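Local coordinates for protein heme oxygenase (Leptospira interrogans, PDB 5KZL) that probably cleaves haem oxidatively to biliverdin, carbon monoxide and free iron, acting as a virulence-related haem oxygenase of this pathogenic spirochaete, at residues 10-13 and 14-18; 190-193 and 194-197. The protein carries 1 engineered substitution. One frame throughout, in Å; residues are numbered along the deposited sequence.

Contact 1 (10-13 and 14-18); sequences LATI and LREGT. With HEM (protoporphyrin IX containing Fe), chain B.
L10 and L14 meet one turn apart on the buried side of helix 10-17, the first helix of the all-helical haem oxygenase fold. CD1 of L10 comes within 3.8 Å of CG of L14, and the two side chains cross obliquely. With chi1 at 174°, CG of L10 lies opposite its own N and beside the carbonyl carbon, which sends the branch along the helix to the next turn. CG of L14 rests 3.3 Å from the carbonyl O of L10, the same atom that accepts the L14 amide. Y130 of helix 125-151 and S198 of helix 188-210 also touch L14.

On the outer side T12 and E16 run alongside each other. Methyl CG2 of T12 sits over the flat face of the E16 carboxylate, 3.6 Å from its carbon CD and about as far from each oxygen. The backbone supplies the polar link, with E16 N bonded to T12 O at 2.9 Å.

R15 leaves the helix toward the haem. Its chain is extended as far as CD and then bends at chi3 (-74°), which brings the guanidinium edge up to one propionate, whose carboxyl carbon lies in the guanidinium plane. NH1 of R15 gives O2A of the haem a good hydrogen bond of 3.0 Å, while NE makes only weak ones to O1A and O2A. At the helix end, OG1 of T18 donates to the carbonyl O of L14 at 2.7 Å.

Y130 and K174 bind the haem as well. R178 lies close to R15 NH1 and adds to the positive character here; R15 itself probably stabilises the negative charge of the propionate it grips and helps orient the porphyrin in its pocket.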
loop_
_atom_site.group_PDB
_atom_site.type_symbol
_atom_site.label_atom_id
_atom_site.label_comp_id
_atom_site.label_asym_id
_atom_site.label_seq_id
_atom_site.Cartn_x
_atom_site.Cartn_y
_atom_site.Cartn_z
ATOM N N LEU A 10 2.965 19.573 0.134
ATOM C CA LEU A 10 2.827 18.328 -0.622
ATOM C C LEU A 10 1.802 17.387 0.055
ATOM O O LEU A 10 0.993 16.776 -0.651
ATOM C CB LEU A 10 4.189 17.609 -0.813
ATOM C CG LEU A 10 4.151 16.200 -1.485
ATOM C CD1 LEU A 10 3.533 16.263 -2.891
ATOM C CD2 LEU A 10 5.532 15.573 -1.519
ATOM N N ALA A 11 1.823 17.292 1.410
ATOM C CA ALA A 11 0.874 16.410 2.114
ATOM C C ALA A 11 -0.565 16.864 1.830
ATOM O O ALA A 11 -1.429 16.032 1.559
ATOM C CB ALA A 11 1.151 16.409 3.609
ATOM N N THR A 12 -0.788 18.192 1.790
ATOM C CA THR A 12 -2.104 18.789 1.501
ATOM C C THR A 12 -2.485 18.558 0.011
ATOM O O THR A 12 -3.623 18.199 -0.283
ATOM C CB THR A 12 -2.073 20.274 1.912
ATOM O OG1 THR A 12 -1.937 20.336 3.337
ATOM C CG2 THR A 12 -3.318 21.048 1.489
ATOM N N ILE A 13 -1.530 18.774 -0.910
ATOM C CA ILE A 13 -1.717 18.584 -2.364
ATOM C C ILE A 13 -2.198 17.158 -2.656
ATOM O O ILE A 13 -3.141 16.954 -3.428
ATOM C CB ILE A 13 -0.418 18.953 -3.150
ATOM C CG1 ILE A 13 -0.267 20.484 -3.245
ATOM C CG2 ILE A 13 -0.403 18.319 -4.563
ATOM C CD1 ILE A 13 1.134 20.959 -3.525
ATOM N N LEU A 14 -1.540 16.173 -2.034
ATOM C CA LEU A 14 -1.887 14.770 -2.209
ATOM C C LEU A 14 -3.231 14.444 -1.583
ATOM O O LEU A 14 -4.020 13.765 -2.213
ATOM C CB LEU A 14 -0.778 13.857 -1.648
ATOM C CG LEU A 14 0.580 13.958 -2.338
ATOM C CD1 LEU A 14 1.601 12.992 -1.703
ATOM C CD2 LEU A 14 0.453 13.692 -3.831
ATOM N N ARG A 15 -3.512 14.951 -0.364
ATOM C CA ARG A 15 -4.794 14.689 0.306
ATOM C C ARG A 15 -5.978 15.255 -0.504
ATOM O O ARG A 15 -6.945 14.534 -0.780
ATOM C CB ARG A 15 -4.768 15.260 1.741
ATOM C CG ARG A 15 -6.091 15.166 2.482
ATOM C CD ARG A 15 -5.989 15.669 3.907
ATOM N NE ARG A 15 -5.271 14.716 4.756
ATOM C CZ ARG A 15 -5.001 14.910 6.043
ATOM N NH1 ARG A 15 -4.353 13.983 6.737
ATOM N NH2 ARG A 15 -5.353 16.043 6.640
ATOM N N GLU A 16 -5.906 16.549 -0.854
ATOM C CA GLU A 16 -6.954 17.233 -1.614
ATOM C C GLU A 16 -7.045 16.702 -3.043
ATOM O O GLU A 16 -8.149 16.513 -3.550
ATOM C CB GLU A 16 -6.730 18.751 -1.611
ATOM C CG GLU A 16 -6.856 19.384 -0.225
ATOM C CD GLU A 16 -6.498 20.862 -0.135
ATOM O OE1 GLU A 16 -5.836 21.389 -1.060
ATOM O OE2 GLU A 16 -6.836 21.484 0.897
ATOM N N GLY A 17 -5.897 16.459 -3.673
ATOM C CA GLY A 17 -5.853 15.979 -5.050
ATOM C C GLY A 17 -6.291 14.545 -5.286
ATOM O O GLY A 17 -6.588 14.188 -6.428
ATOM N N THR A 18 -6.314 13.685 -4.243
ATOM C CA THR A 18 -6.676 12.278 -4.479
ATOM C C THR A 18 -7.960 11.834 -3.753
ATOM O O THR A 18 -8.247 10.636 -3.723
ATOM C CB THR A 18 -5.498 11.318 -4.185
ATOM O OG1 THR A 18 -5.169 11.359 -2.794
ATOM C CG2 THR A 18 -4.279 11.580 -5.063
HETATM C CHA HEM B . -6.868 7.470 4.563
HETATM C CHB HEM B . -5.341 5.111 0.743
HETATM C CHC HEM B . -9.175 2.277 1.089
HETATM C CHD HEM B . -10.105 4.059 5.307
HETATM C C1A HEM B . -6.131 7.061 3.506
HETATM C C2A HEM B . -4.974 7.760 3.028
HETATM C C3A HEM B . -4.570 7.107 1.942
HETATM C C4A HEM B . -5.421 6.019 1.752
HETATM C CMA HEM B . -3.395 7.414 1.098
HETATM C CAA HEM B . -4.326 8.986 3.623
HETATM C CBA HEM B . -5.059 10.296 3.256
HETATM C CGA HEM B . -4.287 11.456 3.730
HETATM O O1A HEM B . -3.860 12.257 2.958
HETATM O O2A HEM B . -4.094 11.563 4.930
HETATM C C1B HEM B . -6.272 4.123 0.472
HETATM C C2B HEM B . -6.235 3.277 -0.711
HETATM C C3B HEM B . -7.324 2.493 -0.592
HETATM C C4B HEM B . -8.013 2.875 0.650
HETATM C CMB HEM B . -5.211 3.236 -1.793
HETATM C CAB HEM B . -7.815 1.481 -1.439
HETATM C CBB HEM B . -7.309 1.460 -2.564
HETATM C C1C HEM B . -9.710 2.371 2.323
HETATM C C2C HEM B . -10.622 1.459 2.924
HETATM C C3C HEM B . -10.870 1.981 4.138
HETATM C C4C HEM B . -10.086 3.181 4.285
HETATM C CMC HEM B . -11.177 0.174 2.311
HETATM C CAC HEM B . -11.770 1.393 5.103
HETATM C CBC HEM B . -11.676 1.687 6.336
HETATM C C1D HEM B . -9.357 5.215 5.400
HETATM C C2D HEM B . -9.481 6.170 6.531
HETATM C C3D HEM B . -8.565 7.084 6.334
HETATM C C4D HEM B . -7.891 6.720 5.079
HETATM C CMD HEM B . -10.406 6.059 7.692
HETATM C CAD HEM B . -8.330 8.288 7.204
HETATM C CBD HEM B . -7.627 7.987 8.475
HETATM C CGD HEM B . -7.382 9.199 9.313
HETATM O O1D HEM B . -7.452 10.279 8.863
HETATM O O2D HEM B . -7.089 9.024 10.457
HETATM N NA HEM B . -6.355 6.044 2.666
HETATM N NB HEM B . -7.339 3.827 1.132
HETATM N NC HEM B . -9.450 3.351 3.159
HETATM N ND HEM B . -8.394 5.601 4.590
HETATM FE FE HEM B . -7.904 4.743 2.916
HETATM O O HOH W 1 -6.624 3.266 4.085
#

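Contact 2 (190-193 and 194-197)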
loop_
_atom_site.group_PDB
_atom_site.type_symbol
_atom_site.label_atom_id
_atom_site.label_comp_id
_atom_site.label_asym_id
_atom_site.label_seq_id
_atom_site.Cartn_x
_atom_site.Cartn_y
_atom_site.Cartn_z
ATOM N N GLU A 190 7.208 19.810 -9.426
ATOM C CA GLU A 190 7.565 18.443 -9.038
ATOM C C GLU A 190 6.502 17.816 -8.136
ATOM O O GLU A 190 6.233 16.619 -8.261
ATOM C CB GLU A 190 8.920 18.432 -8.350
ATOM C CG GLU A 190 10.040 18.775 -9.306
ATOM C CD GLU A 190 11.427 18.886 -8.706
ATOM O OE1 GLU A 190 12.356 18.308 -9.310
ATOM O OE2 GLU A 190 11.605 19.596 -7.690
ATOM N N LYS A 191 5.882 18.614 -7.250
ATOM C CA LYS A 191 4.788 18.108 -6.404
ATOM C C LYS A 191 3.599 17.703 -7.274
ATOM O O LYS A 191 2.940 16.705 -6.980
ATOM C CB LYS A 191 4.358 19.150 -5.364
ATOM C CG LYS A 191 5.407 19.419 -4.312
ATOM C CD LYS A 191 4.989 20.631 -3.489
ATOM C CE LYS A 191 6.130 21.131 -2.648
ATOM N NZ LYS A 191 5.719 22.364 -1.911
ATOM N N GLN A 192 3.343 18.460 -8.374
ATOM C CA GLN A 192 2.288 18.126 -9.336
ATOM C C GLN A 192 2.530 16.770 -9.994
ATOM O O GLN A 192 1.564 16.012 -10.184
ATOM C CB GLN A 192 2.102 19.220 -10.386
ATOM C CG GLN A 192 1.328 20.427 -9.877
ATOM C CD GLN A 192 -0.066 20.059 -9.402
ATOM O OE1 GLN A 192 -0.896 19.482 -10.121
ATOM N NE2 GLN A 192 -0.324 20.323 -8.162
ATOM N N SER A 193 3.805 16.462 -10.334
ATOM C CA SER A 193 4.189 15.165 -10.918
ATOM C C SER A 193 3.960 14.061 -9.874
ATOM O O SER A 193 3.493 12.962 -10.223
ATOM C CB SER A 193 5.649 15.180 -11.365
ATOM O OG SER A 193 5.872 16.105 -12.419
ATOM N N ILE A 194 4.243 14.358 -8.581
ATOM C CA ILE A 194 4.011 13.386 -7.486
ATOM C C ILE A 194 2.494 13.140 -7.350
ATOM O O ILE A 194 2.073 11.987 -7.231
ATOM C CB ILE A 194 4.715 13.766 -6.143
ATOM C CG1 ILE A 194 6.271 13.783 -6.321
ATOM C CG2 ILE A 194 4.334 12.764 -5.012
ATOM C CD1 ILE A 194 7.031 14.548 -5.259
ATOM N N LEU A 195 1.676 14.210 -7.449
ATOM C CA LEU A 195 0.209 14.059 -7.439
ATOM C C LEU A 195 -0.290 13.186 -8.638
ATOM O O LEU A 195 -1.097 12.276 -8.439
ATOM C CB LEU A 195 -0.478 15.451 -7.405
ATOM C CG LEU A 195 -2.003 15.487 -7.505
ATOM C CD1 LEU A 195 -2.680 14.674 -6.378
ATOM C CD2 LEU A 195 -2.511 16.932 -7.526
ATOM N N ALA A 196 0.221 13.432 -9.862
ATOM C CA ALA A 196 -0.131 12.662 -11.069
ATOM C C ALA A 196 0.213 11.170 -10.866
ATOM O O ALA A 196 -0.622 10.297 -11.149
ATOM C CB ALA A 196 0.613 13.227 -12.269
ATOM N N GLU A 197 1.381 10.885 -10.250
ATOM C CA GLU A 197 1.755 9.497 -9.954
ATOM C C GLU A 197 0.807 8.851 -8.930
ATOM O O GLU A 197 0.363 7.720 -9.151
ATOM C CB GLU A 197 3.226 9.360 -9.541
ATOM C CG GLU A 197 3.723 7.903 -9.500
ATOM C CD GLU A 197 3.704 7.128 -10.810
ATOM O OE1 GLU A 197 3.528 7.765 -11.872
ATOM O OE2 GLU A 197 3.867 5.885 -10.778
#
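Residues 190-193 and 194-197 form two successive turns of helix 188-210, the last helix of the haem oxygenase fold, and four regular i to i+4 hydrogen bonds tie them together. L195 N to K191 O measures 2.8 Å, and I194 N to E190 O and E197 N to S193 O are 3.0 Å each; A196 N to Q192 O completes the ladder.

Side-chain contact across the turn is sparse. Q192 and L195 leave the helix in much the same direction, with OE1 of Q192 4.0 Å from methyl CD2 of L195. The bend of Q192 at chi2 (-60°) places its amide where OE1 and NE2 are both in loose contact with that methyl. The extended K191 bonds M8 O and forms a salt bridge with D188, one turn earlier in its own helix; along the way it touches L10 and I13 of helix 10-17.

Two buried side chains face helix 125-151, where both I194 and E197 meet A127. The carboxylate of E197 is held at both oxygens, by a salt bridge from OE1 to R113 and a hydrogen bond between OE2 and H128, a pairing that probably keeps it ionised despite its burial. I194 packs against its own helix as well: CG1, beside the backbone N, lies 3.4 Å from the carbonyl O of E190.

Contact 1, on the first helix, and contact 2, on the last, are far apart in sequence but pack directly on each other, their centres about 10 Å apart. L195 is central to the meeting. Its CA lies 3.6 Å from CD2 of L14, and its CD1 is 3.7 Å from both CA of G17 and CG2 of T18. Contact 1 reaches the haem itself through R15, whereas contact 2 lies behind contact 1, its L195 side chain about 10 Å from the haem between nearest atoms, at the propionate end. Helix 188-210 thus backs the short helix that carries R15 to the propionate, and K199 further along adds a hydrogen bond to G17 O.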